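Local atomic coordinates of mandelate racemase/muconate lactonizing enzyme family protein (Roseovarius nubinhibens ISM, PDB entry 3U4F), a protein that binds magnesium in an enolase-superfamily TIM barrel and probably acts as a hydro-lyase, or otherwise as one of the related racemases and lactonizing enzymes. Residues 141-146 and 205-210; 229-234 and 276-281; 187-192 and 219-224; 191-196 and 200-205. All coordinates share one frame; numbering follows the deposited sequence.

Contact 1: 141-146 and 205-210; sequences MKRDIT and DANSCY. With MG (magnesium ion), chain E; GAI (guanidine), chain F.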
# COMPACT_ATOMS: atom_id res chain seq x y z
N MSE A 141 -22.90 -4.73 -9.71
CA MSE A 141 -21.97 -3.75 -9.14
C MSE A 141 -22.71 -2.53 -8.59
O MSE A 141 -22.12 -1.73 -7.88
CB MSE A 141 -20.96 -3.27 -10.22
CG MSE A 141 -20.17 -4.40 -10.87
SE MSE A 141 -19.12 -5.35 -9.49
CE MSE A 141 -19.13 -7.17 -10.20
N LYS A 142 -24.01 -2.41 -8.89
CA LYS A 142 -24.70 -1.11 -8.72
C LYS A 142 -25.41 -0.93 -7.40
O LYS A 142 -26.02 -1.85 -6.89
CB LYS A 142 -25.71 -0.92 -9.86
CG LYS A 142 -25.07 -0.66 -11.24
CD LYS A 142 -26.14 -0.32 -12.27
CE LYS A 142 -25.53 0.25 -13.54
NZ LYS A 142 -26.55 0.84 -14.47
N ARG A 143 -25.33 0.28 -6.85
CA ARG A 143 -26.23 0.70 -5.77
C ARG A 143 -27.28 1.72 -6.21
O ARG A 143 -28.27 1.94 -5.48
CB ARG A 143 -25.46 1.28 -4.58
CG ARG A 143 -24.93 0.22 -3.64
CD ARG A 143 -23.87 0.77 -2.70
NE ARG A 143 -23.43 -0.28 -1.82
CZ ARG A 143 -22.38 -1.04 -2.06
NH1 ARG A 143 -21.63 -0.82 -3.15
NH2 ARG A 143 -22.09 -2.03 -1.24
N ASP A 144 -27.08 2.33 -7.38
CA ASP A 144 -28.06 3.31 -7.86
C ASP A 144 -29.37 2.69 -8.38
O ASP A 144 -30.43 3.36 -8.47
CB ASP A 144 -27.44 4.35 -8.83
CG ASP A 144 -26.80 3.72 -10.06
OD1 ASP A 144 -26.20 2.63 -9.97
OD2 ASP A 144 -26.85 4.37 -11.12
N ILE A 145 -29.35 1.39 -8.61
CA ILE A 145 -30.49 0.65 -9.12
C ILE A 145 -31.52 0.37 -8.02
O ILE A 145 -31.16 0.05 -6.89
CB ILE A 145 -29.97 -0.67 -9.80
CG1 ILE A 145 -31.06 -1.35 -10.63
CG2 ILE A 145 -29.29 -1.62 -8.77
CD1 ILE A 145 -30.53 -2.47 -11.56
N THR A 146 -32.81 0.46 -8.34
CA THR A 146 -33.86 0.16 -7.36
C THR A 146 -33.90 -1.34 -7.13
O THR A 146 -33.54 -2.10 -8.03
CB THR A 146 -35.28 0.64 -7.83
OG1 THR A 146 -35.70 -0.10 -8.99
CG2 THR A 146 -35.29 2.14 -8.15
N ASP A 205 -23.31 -7.83 -0.71
CA ASP A 205 -21.98 -7.28 -0.44
C ASP A 205 -22.22 -5.85 0.07
O ASP A 205 -22.86 -5.06 -0.60
CB ASP A 205 -21.21 -7.27 -1.76
CG ASP A 205 -19.72 -6.99 -1.59
OD1 ASP A 205 -19.32 -6.34 -0.61
OD2 ASP A 205 -18.93 -7.45 -2.47
N ALA A 206 -21.70 -5.56 1.26
CA ALA A 206 -21.89 -4.25 1.93
C ALA A 206 -20.73 -3.30 1.70
O ALA A 206 -20.73 -2.16 2.17
CB ALA A 206 -22.11 -4.46 3.44
N ASN A 207 -19.71 -3.78 1.00
CA ASN A 207 -18.51 -2.96 0.71
C ASN A 207 -18.10 -2.02 1.84
O ASN A 207 -17.98 -0.79 1.64
CB ASN A 207 -18.71 -2.18 -0.58
CG ASN A 207 -18.78 -3.08 -1.80
OD1 ASN A 207 -17.74 -3.52 -2.35
ND2 ASN A 207 -19.98 -3.35 -2.24
N SER A 208 -17.87 -2.60 3.01
CA SER A 208 -17.23 -1.88 4.15
C SER A 208 -18.10 -0.83 4.82
O SER A 208 -17.58 0.07 5.48
CB SER A 208 -15.89 -1.24 3.71
OG SER A 208 -14.87 -2.22 3.58
N CYS A 209 -19.41 -0.95 4.68
CA CYS A 209 -20.32 0.09 5.15
C CYS A 209 -20.51 0.15 6.67
O CYS A 209 -20.48 1.23 7.26
CB CYS A 209 -21.69 -0.12 4.51
SG CYS A 209 -22.85 1.21 4.88
N TYR A 210 -20.69 -1.02 7.30
CA TYR A 210 -21.33 -1.07 8.62
C TYR A 210 -20.43 -1.17 9.85
O TYR A 210 -19.39 -1.82 9.81
CB TYR A 210 -22.32 -2.22 8.63
CG TYR A 210 -23.44 -2.05 7.63
CD1 TYR A 210 -24.42 -1.07 7.81
CD2 TYR A 210 -23.53 -2.88 6.50
CE1 TYR A 210 -25.49 -0.94 6.89
CE2 TYR A 210 -24.57 -2.74 5.59
CZ TYR A 210 -25.55 -1.78 5.78
OH TYR A 210 -26.57 -1.66 4.89
MG MG E . -16.82 -7.51 -2.72
C GAI F . -17.33 -7.23 -5.23
N1 GAI F . -17.65 -7.15 -6.49
N2 GAI F . -17.06 -6.15 -4.41
N3 GAI F . -17.18 -8.43 -4.65
O HOH W 1 -16.71 -6.34 -1.12
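R143 reaches across from the loop after strand 132-139 and lays the NH2 side of its guanidinium against N207, with NH2 3.4 Å from N207 CB. The amide of N207 sits at the guanidinium edge, and the two flat groups are turned steeply against each other, their planes 78° apart. NH2 also lies 3.5 Å from A206 C. An arginine suits this place because its chain, extended from CG to NE, spans the distance between loops whose backbones stay well apart. The same NH2 is hydrogen-bonded to A170 O, in the loop after strand 165-169, fixing the guanidinium. On the opposing segment D205 splits its carboxylate between two tasks. OD2 of D205 binds the magnesium ion at 2.1 Å, while D205 OD1 accepts the N-H of N207, its backbone N 3.0 Å away on the anti side, closing an Asx turn. The metal-bound water lies 2.7 Å from D205 OD1 and can donate to it. Beyond D205, A206 to C209 form a type I' turn, in which N207 and S208 have left-handed backbone angles that asparagine tolerates well. The guanidine ligand chelates the metal through N2 and N3, and M141, present as selenomethionine, brings SE within 3.8 Å of guanidine N1. With E231 and E257 completing the protein ligands, this is the acidic metal site at the C-terminal ends of the barrel strands, characteristic of the enolase superfamily.

Contact 2: 229-234 and 276-281; sequences HFEEPC and VVQPDI. With MG (magnesium ion), chain E; GAI (guanidine), chain F.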
# COMPACT_ATOMS: atom_id res chain seq x y z
N HIS A 229 -24.48 -15.64 1.89
CA HIS A 229 -23.15 -15.05 1.69
C HIS A 229 -23.29 -13.55 2.00
O HIS A 229 -24.08 -12.85 1.36
CB HIS A 229 -22.76 -15.31 0.21
CG HIS A 229 -21.51 -14.62 -0.26
ND1 HIS A 229 -20.42 -15.31 -0.73
CD2 HIS A 229 -21.21 -13.30 -0.40
CE1 HIS A 229 -19.49 -14.46 -1.13
NE2 HIS A 229 -19.95 -13.23 -0.94
N PHE A 230 -22.54 -13.08 2.99
CA PHE A 230 -22.60 -11.69 3.46
C PHE A 230 -21.17 -11.15 3.41
O PHE A 230 -20.33 -11.46 4.27
CB PHE A 230 -23.16 -11.71 4.89
CG PHE A 230 -23.37 -10.35 5.52
CD1 PHE A 230 -23.42 -9.19 4.75
CD2 PHE A 230 -23.61 -10.27 6.88
CE1 PHE A 230 -23.67 -7.94 5.36
CE2 PHE A 230 -23.86 -9.02 7.50
CZ PHE A 230 -23.89 -7.88 6.74
N GLU A 231 -20.90 -10.37 2.38
CA GLU A 231 -19.55 -9.96 2.06
C GLU A 231 -19.22 -8.57 2.60
O GLU A 231 -20.02 -7.66 2.48
CB GLU A 231 -19.38 -10.01 0.54
CG GLU A 231 -18.02 -9.57 0.04
CD GLU A 231 -17.79 -10.02 -1.39
OE1 GLU A 231 -18.53 -10.94 -1.85
OE2 GLU A 231 -16.85 -9.47 -2.03
N GLU A 232 -18.03 -8.46 3.18
CA GLU A 232 -17.40 -7.21 3.62
C GLU A 232 -18.37 -6.37 4.45
O GLU A 232 -18.65 -5.24 4.11
CB GLU A 232 -16.82 -6.44 2.41
CG GLU A 232 -15.77 -5.38 2.77
CD GLU A 232 -15.10 -4.80 1.53
OE1 GLU A 232 -14.65 -5.63 0.71
OE2 GLU A 232 -15.02 -3.54 1.40
N PRO A 233 -18.92 -6.94 5.54
CA PRO A 233 -19.96 -6.21 6.30
C PRO A 233 -19.43 -4.91 6.89
O PRO A 233 -20.16 -3.90 6.98
CB PRO A 233 -20.31 -7.18 7.46
CG PRO A 233 -19.14 -8.16 7.53
CD PRO A 233 -18.70 -8.31 6.06
N CYS A 234 -18.17 -4.95 7.33
CA CYS A 234 -17.51 -3.86 8.04
C CYS A 234 -16.28 -3.36 7.28
O CYS A 234 -15.69 -4.10 6.47
CB CYS A 234 -17.04 -4.37 9.39
SG CYS A 234 -18.39 -4.99 10.48
N VAL A 276 -15.27 -17.37 4.48
CA VAL A 276 -14.81 -17.62 3.11
C VAL A 276 -13.81 -16.49 2.77
O VAL A 276 -14.12 -15.33 3.01
CB VAL A 276 -15.98 -17.53 2.13
CG1 VAL A 276 -15.51 -17.78 0.68
CG2 VAL A 276 -17.11 -18.52 2.48
N VAL A 277 -12.65 -16.84 2.23
CA VAL A 277 -11.68 -15.81 1.84
C VAL A 277 -11.83 -15.41 0.37
O VAL A 277 -12.12 -16.26 -0.49
CB VAL A 277 -10.22 -16.20 2.20
CG1 VAL A 277 -10.11 -16.51 3.70
CG2 VAL A 277 -9.75 -17.43 1.42
N GLN A 278 -11.60 -14.13 0.07
CA GLN A 278 -11.89 -13.60 -1.25
C GLN A 278 -10.73 -12.75 -1.82
O GLN A 278 -10.93 -11.60 -2.13
CB GLN A 278 -13.18 -12.77 -1.23
CG GLN A 278 -14.37 -13.60 -0.79
CD GLN A 278 -15.63 -12.83 -0.95
OE1 GLN A 278 -15.93 -11.98 -0.12
NE2 GLN A 278 -16.40 -13.11 -2.02
N PRO A 279 -9.57 -13.36 -2.03
CA PRO A 279 -8.48 -12.61 -2.71
C PRO A 279 -8.88 -12.19 -4.14
O PRO A 279 -9.74 -12.83 -4.77
CB PRO A 279 -7.34 -13.63 -2.76
CG PRO A 279 -8.02 -14.97 -2.72
CD PRO A 279 -9.19 -14.75 -1.76
N ASP A 280 -8.31 -11.10 -4.63
CA ASP A 280 -8.44 -10.73 -6.04
C ASP A 280 -7.06 -11.07 -6.56
O ASP A 280 -6.07 -10.58 -6.01
CB ASP A 280 -8.73 -9.23 -6.19
CG ASP A 280 -8.77 -8.77 -7.66
OD1 ASP A 280 -9.84 -8.40 -8.16
OD2 ASP A 280 -7.69 -8.77 -8.30
N ILE A 281 -6.98 -11.91 -7.57
CA ILE A 281 -5.69 -12.41 -8.05
C ILE A 281 -4.76 -11.27 -8.47
O ILE A 281 -3.55 -11.34 -8.23
CB ILE A 281 -5.90 -13.38 -9.20
CG1 ILE A 281 -6.56 -14.68 -8.71
CG2 ILE A 281 -4.57 -13.70 -9.91
CD1 ILE A 281 -6.97 -15.62 -9.97
MG MG E . -16.82 -7.51 -2.72
C GAI F . -17.33 -7.23 -5.23
N1 GAI F . -17.65 -7.15 -6.49
N2 GAI F . -17.06 -6.15 -4.41
N3 GAI F . -17.18 -8.43 -4.65
O HOH W 1 -16.71 -6.34 -1.12
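Q278 and H229 converge on one oxygen of the metal ligand E231. From just past strand 276-277, Q278 stretches out beyond CG and offers NE2 to E231 OE1 at 3.0 Å; the oxygen lies in the amide plane, yet the donor stands well above the carboxylate plane. The ring of H229 comes in differently. With CG anti to the backbone N (chi1 172°), it lies on the same side of the strand as E231, two residues on, and H229 NE2 meets E231 OE1 at 2.8 Å in the ring plane and on the anti side of the carboxylate. That bond is nearly straight, at 170°. Q278 NE2 also sits at the ring edge, 3.5 Å from H229 CE1. Glutamine suits its position because the amide has two ends: OE1 accepts from T254 OG1, which fixes which way NE2 faces. With an alanine in place of Q278, E231 OE1 would probably lose one donor and T254 its acceptor, and H229's edge would face a gap. K167 adds a salt bridge to the same oxygen. The chemistry is thus divided: donors hold OE1 and so fix the carboxylate's rotation, while E231 OE2 is presented to magnesium at 2.1 Å.

Contact 3: 187-192 and 219-224; sequences EIVPTM and GKLLQD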
# COMPACT_ATOMS: atom_id res chain seq x y z
N GLU A 187 -35.38 -3.10 1.91
CA GLU A 187 -36.26 -3.47 0.83
C GLU A 187 -35.63 -4.55 -0.05
O GLU A 187 -36.32 -5.48 -0.47
CB GLU A 187 -36.62 -2.26 -0.03
CG GLU A 187 -37.62 -2.60 -1.16
CD GLU A 187 -37.86 -1.44 -2.12
OE1 GLU A 187 -37.38 -0.32 -1.84
OE2 GLU A 187 -38.54 -1.65 -3.16
N ILE A 188 -34.33 -4.44 -0.34
CA ILE A 188 -33.72 -5.31 -1.34
C ILE A 188 -33.64 -6.77 -0.88
O ILE A 188 -33.81 -7.68 -1.67
CB ILE A 188 -32.33 -4.78 -1.81
CG1 ILE A 188 -31.93 -5.41 -3.17
CG2 ILE A 188 -31.28 -5.04 -0.78
CD1 ILE A 188 -30.78 -4.69 -3.89
N VAL A 189 -33.40 -6.98 0.41
CA VAL A 189 -33.25 -8.32 0.95
C VAL A 189 -34.54 -9.14 0.75
O VAL A 189 -34.49 -10.15 0.05
CB VAL A 189 -32.75 -8.30 2.43
CG1 VAL A 189 -32.71 -9.71 3.04
CG2 VAL A 189 -31.36 -7.66 2.47
N PRO A 190 -35.70 -8.70 1.32
CA PRO A 190 -36.93 -9.46 1.09
C PRO A 190 -37.35 -9.49 -0.39
O PRO A 190 -37.92 -10.50 -0.84
CB PRO A 190 -37.98 -8.70 1.94
CG PRO A 190 -37.46 -7.29 2.00
CD PRO A 190 -35.96 -7.54 2.21
N THR A 191 -37.05 -8.43 -1.13
CA THR A 191 -37.41 -8.34 -2.55
C THR A 191 -36.73 -9.40 -3.43
O THR A 191 -37.36 -10.02 -4.30
CB THR A 191 -37.12 -6.96 -3.13
OG1 THR A 191 -38.01 -6.01 -2.54
CG2 THR A 191 -37.32 -6.95 -4.64
N MSE A 192 -35.43 -9.59 -3.21
CA MSE A 192 -34.71 -10.63 -3.94
C MSE A 192 -35.24 -12.03 -3.64
O MSE A 192 -35.40 -12.83 -4.54
CB MSE A 192 -33.21 -10.58 -3.68
CG MSE A 192 -32.54 -9.29 -4.20
SE MSE A 192 -32.79 -8.98 -6.13
CE MSE A 192 -31.94 -10.58 -6.82
N GLY A 219 -27.38 -8.97 9.16
CA GLY A 219 -27.13 -10.41 9.07
C GLY A 219 -28.33 -11.25 9.50
O GLY A 219 -28.59 -12.32 8.93
N LYS A 220 -29.06 -10.78 10.51
CA LYS A 220 -30.32 -11.46 10.93
C LYS A 220 -31.40 -11.42 9.87
O LYS A 220 -32.10 -12.41 9.66
CB LYS A 220 -30.91 -10.85 12.21
CG LYS A 220 -29.96 -10.71 13.35
CD LYS A 220 -29.28 -11.98 13.70
CE LYS A 220 -28.40 -11.75 14.90
NZ LYS A 220 -29.19 -11.22 16.04
N LEU A 221 -31.58 -10.26 9.24
CA LEU A 221 -32.53 -10.12 8.15
C LEU A 221 -32.14 -11.03 6.96
O LEU A 221 -32.99 -11.65 6.33
CB LEU A 221 -32.59 -8.65 7.69
CG LEU A 221 -33.52 -8.24 6.55
CD1 LEU A 221 -35.01 -8.46 6.93
CD2 LEU A 221 -33.30 -6.77 6.17
N LEU A 222 -30.85 -11.08 6.65
CA LEU A 222 -30.35 -11.94 5.55
C LEU A 222 -30.66 -13.41 5.86
O LEU A 222 -31.14 -14.16 4.99
CB LEU A 222 -28.83 -11.76 5.41
CG LEU A 222 -28.33 -10.39 4.95
CD1 LEU A 222 -26.81 -10.35 4.99
CD2 LEU A 222 -28.85 -10.08 3.58
N GLN A 223 -30.40 -13.81 7.10
CA GLN A 223 -30.71 -15.16 7.56
C GLN A 223 -32.21 -15.46 7.46
O GLN A 223 -32.57 -16.54 6.98
CB GLN A 223 -30.19 -15.36 8.98
CG GLN A 223 -28.66 -15.47 9.03
CD GLN A 223 -28.10 -15.47 10.43
OE1 GLN A 223 -28.80 -15.18 11.41
NE2 GLN A 223 -26.83 -15.78 10.55
N ASP A 224 -33.06 -14.52 7.91
CA ASP A 224 -34.54 -14.66 7.78
C ASP A 224 -35.00 -14.87 6.32
O ASP A 224 -35.99 -15.57 6.04
CB ASP A 224 -35.27 -13.43 8.33
CG ASP A 224 -35.13 -13.27 9.84
OD1 ASP A 224 -34.66 -14.19 10.55
OD2 ASP A 224 -35.51 -12.18 10.32
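Two neighbouring helices in the outer layer of the barrel, 184-196 and 212-224, meet where V189 fits against L221 and L222. The branched valine divides its methyls between the leucines. V189 CG1, anti to the backbone N (chi1 175°), lies 3.9 Å from L221 CG and 3.8 Å from L221 O. The other methyl, V189 CG2, touches L222 CD2 at 3.7 Å. The CB of L221 points toward the valine's helix and the two side chains cross at a slant, whereas that of L222 points away and its CD2 reaches back, its side chain meeting V189 at about a right angle. No polar bond joins the helices here. A compact valine suits the close approach, since the CA atoms of V189 and L222 are 6.5 Å apart. Next to it, P190 has no N-H to give to the preceding turn, and the helix kinks there. The next residue, T191, folds its hydroxyl back one turn, OG1 donating to E187 O at 2.7 Å; that oxygen also accepts the backbone N-H of T191. Beneath the interface V189 and L222 both rest on I204 of strand 201-205, while I188 and M192 of the first helix reach V168 of strand 165-169.

Contact 4: 191-196 and 200-205; sequences TMRREM and AALLID. With MG (magnesium ion), chain E; GAI (guanidine), chain F.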
# COMPACT_ATOMS: atom_id res chain seq x y z
N THR A 191 -37.05 -8.43 -1.13
CA THR A 191 -37.41 -8.34 -2.55
C THR A 191 -36.73 -9.40 -3.43
O THR A 191 -37.36 -10.02 -4.30
CB THR A 191 -37.12 -6.96 -3.13
OG1 THR A 191 -38.01 -6.01 -2.54
CG2 THR A 191 -37.32 -6.95 -4.64
N MSE A 192 -35.43 -9.59 -3.21
CA MSE A 192 -34.71 -10.63 -3.94
C MSE A 192 -35.24 -12.03 -3.64
O MSE A 192 -35.40 -12.83 -4.54
CB MSE A 192 -33.21 -10.58 -3.68
CG MSE A 192 -32.54 -9.29 -4.20
SE MSE A 192 -32.79 -8.98 -6.13
CE MSE A 192 -31.94 -10.58 -6.82
N ARG A 193 -35.49 -12.34 -2.38
CA ARG A 193 -35.97 -13.67 -2.06
C ARG A 193 -37.38 -13.91 -2.61
O ARG A 193 -37.67 -15.00 -3.12
CB ARG A 193 -35.93 -13.94 -0.56
CG ARG A 193 -36.46 -15.34 -0.13
CD ARG A 193 -35.78 -16.53 -0.87
NE ARG A 193 -34.34 -16.65 -0.60
CZ ARG A 193 -33.45 -17.28 -1.38
NH1 ARG A 193 -33.82 -17.85 -2.53
NH2 ARG A 193 -32.17 -17.33 -1.01
N ARG A 194 -38.23 -12.89 -2.51
CA ARG A 194 -39.59 -13.00 -3.01
C ARG A 194 -39.55 -13.24 -4.51
O ARG A 194 -40.06 -14.25 -5.01
CB ARG A 194 -40.42 -11.76 -2.67
CG ARG A 194 -41.82 -11.75 -3.33
CD ARG A 194 -42.60 -10.49 -3.02
NE ARG A 194 -42.13 -9.33 -3.80
CZ ARG A 194 -41.52 -8.27 -3.27
NH1 ARG A 194 -41.32 -8.19 -1.96
NH2 ARG A 194 -41.13 -7.26 -4.06
N GLU A 195 -38.89 -12.33 -5.22
CA GLU A 195 -38.90 -12.32 -6.68
C GLU A 195 -38.10 -13.45 -7.34
O GLU A 195 -38.48 -13.93 -8.42
CB GLU A 195 -38.47 -10.95 -7.22
CG GLU A 195 -39.39 -9.77 -6.82
CD GLU A 195 -40.80 -9.86 -7.43
OE1 GLU A 195 -40.92 -10.24 -8.61
OE2 GLU A 195 -41.79 -9.51 -6.73
N MSE A 196 -37.01 -13.89 -6.72
CA MSE A 196 -36.20 -14.94 -7.33
C MSE A 196 -36.67 -16.34 -6.95
O MSE A 196 -36.24 -17.30 -7.57
CB MSE A 196 -34.70 -14.80 -7.00
CG MSE A 196 -34.11 -13.43 -7.29
SE MSE A 196 -34.37 -12.76 -9.11
CE MSE A 196 -33.53 -14.24 -10.10
N ALA A 200 -32.98 -20.13 -5.56
CA ALA A 200 -31.83 -19.28 -5.93
C ALA A 200 -30.89 -19.06 -4.74
O ALA A 200 -31.35 -18.84 -3.60
CB ALA A 200 -32.32 -17.94 -6.47
N ALA A 201 -29.58 -19.15 -4.97
CA ALA A 201 -28.61 -18.69 -3.97
C ALA A 201 -28.52 -17.16 -4.04
O ALA A 201 -28.36 -16.56 -5.14
CB ALA A 201 -27.25 -19.33 -4.20
N LEU A 202 -28.66 -16.52 -2.89
CA LEU A 202 -28.61 -15.07 -2.85
C LEU A 202 -27.46 -14.59 -1.97
O LEU A 202 -27.30 -15.04 -0.83
CB LEU A 202 -29.94 -14.48 -2.38
CG LEU A 202 -31.19 -14.76 -3.24
CD1 LEU A 202 -32.46 -14.23 -2.52
CD2 LEU A 202 -31.07 -14.18 -4.67
N LEU A 203 -26.66 -13.69 -2.54
CA LEU A 203 -25.45 -13.17 -1.90
C LEU A 203 -25.60 -11.65 -1.79
O LEU A 203 -26.32 -11.05 -2.58
CB LEU A 203 -24.22 -13.46 -2.79
CG LEU A 203 -23.81 -14.87 -3.19
CD1 LEU A 203 -24.71 -15.49 -4.25
CD2 LEU A 203 -22.32 -14.81 -3.75
N ILE A 204 -24.92 -11.03 -0.85
CA ILE A 204 -24.97 -9.57 -0.77
C ILE A 204 -23.59 -9.08 -0.37
O ILE A 204 -22.82 -9.81 0.26
CB ILE A 204 -26.08 -9.06 0.23
CG1 ILE A 204 -26.48 -7.60 -0.05
CG2 ILE A 204 -25.67 -9.31 1.68
CD1 ILE A 204 -27.93 -7.27 0.47
N ASP A 205 -23.31 -7.83 -0.71
CA ASP A 205 -21.98 -7.28 -0.44
C ASP A 205 -22.22 -5.85 0.07
O ASP A 205 -22.86 -5.06 -0.60
CB ASP A 205 -21.21 -7.27 -1.76
CG ASP A 205 -19.72 -6.99 -1.59
OD1 ASP A 205 -19.32 -6.34 -0.61
OD2 ASP A 205 -18.93 -7.45 -2.47
MG MG E . -16.82 -7.51 -2.72
C GAI F . -17.33 -7.23 -5.23
N1 GAI F . -17.65 -7.15 -6.49
N2 GAI F . -17.06 -6.15 -4.41
N3 GAI F . -17.18 -8.43 -4.65
O HOH W 1 -16.71 -6.34 -1.12
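The carbonyl oxygen of A200 is gripped end-on by R193, whose NH1 donates to it at 2.9 Å and NH2 at 3.1 Å. The oxygen lies in the guanidinium plane. To get there the arginine bends at chi2 and chi3 (54° and 63°), curling its end back toward the following strand. The group also serves other turns: NH1 bonds to G197 O, NE to H225 O and NH2 to G226 O, so an arginine, with its several N-H groups, suits a place lined by backbone carbonyls. A leucine in place of R193 would probably leave these carbonyls, A200's among them, without these donors and free the short turn to shift. Over one face of the guanidinium lies L202, its CD1 methyl 3.4 Å from R193 CZ. The rest is apolar: L202 CD1 meets M192 CB at 3.9 Å, L202 CD2 reaches M196 CG at 4.1 Å, and M196 CB packs on A200 CB at 4.0 Å, the small alanine letting the chain turn closely. The helix and strand run roughly antiparallel (157° between their directions), as in the returning half of a beta-alpha-beta crossover from strand 165-169, with helix 147-161 lying against M192 and M196.

How the contacts relate
Contacts 3 and 4 have centres 8 Å apart and share helix 184-196, which packs against helix 212-224 on one flank and inward on strand 201-205. Contact 1 opens first along the chain; contact 4 lies wholly between its two segments apart from the shared D205, contact 3 crosses it, since 219-224 comes after 205-210, and contact 2 follows them all. Contact 2, centred about 14 Å from contact 1, starts on strand 229-231, the parallel neighbour of 201-205, joined to it by backbone bonds such as E231 N to I204 O. Contacts 1 and 2 meet round the same magnesium and guanidine, and a probable hydrogen bond from S208 OG to E232 OE2 links their loops. The outer helical layer packs on the strands whose ends deliver the metal ligands.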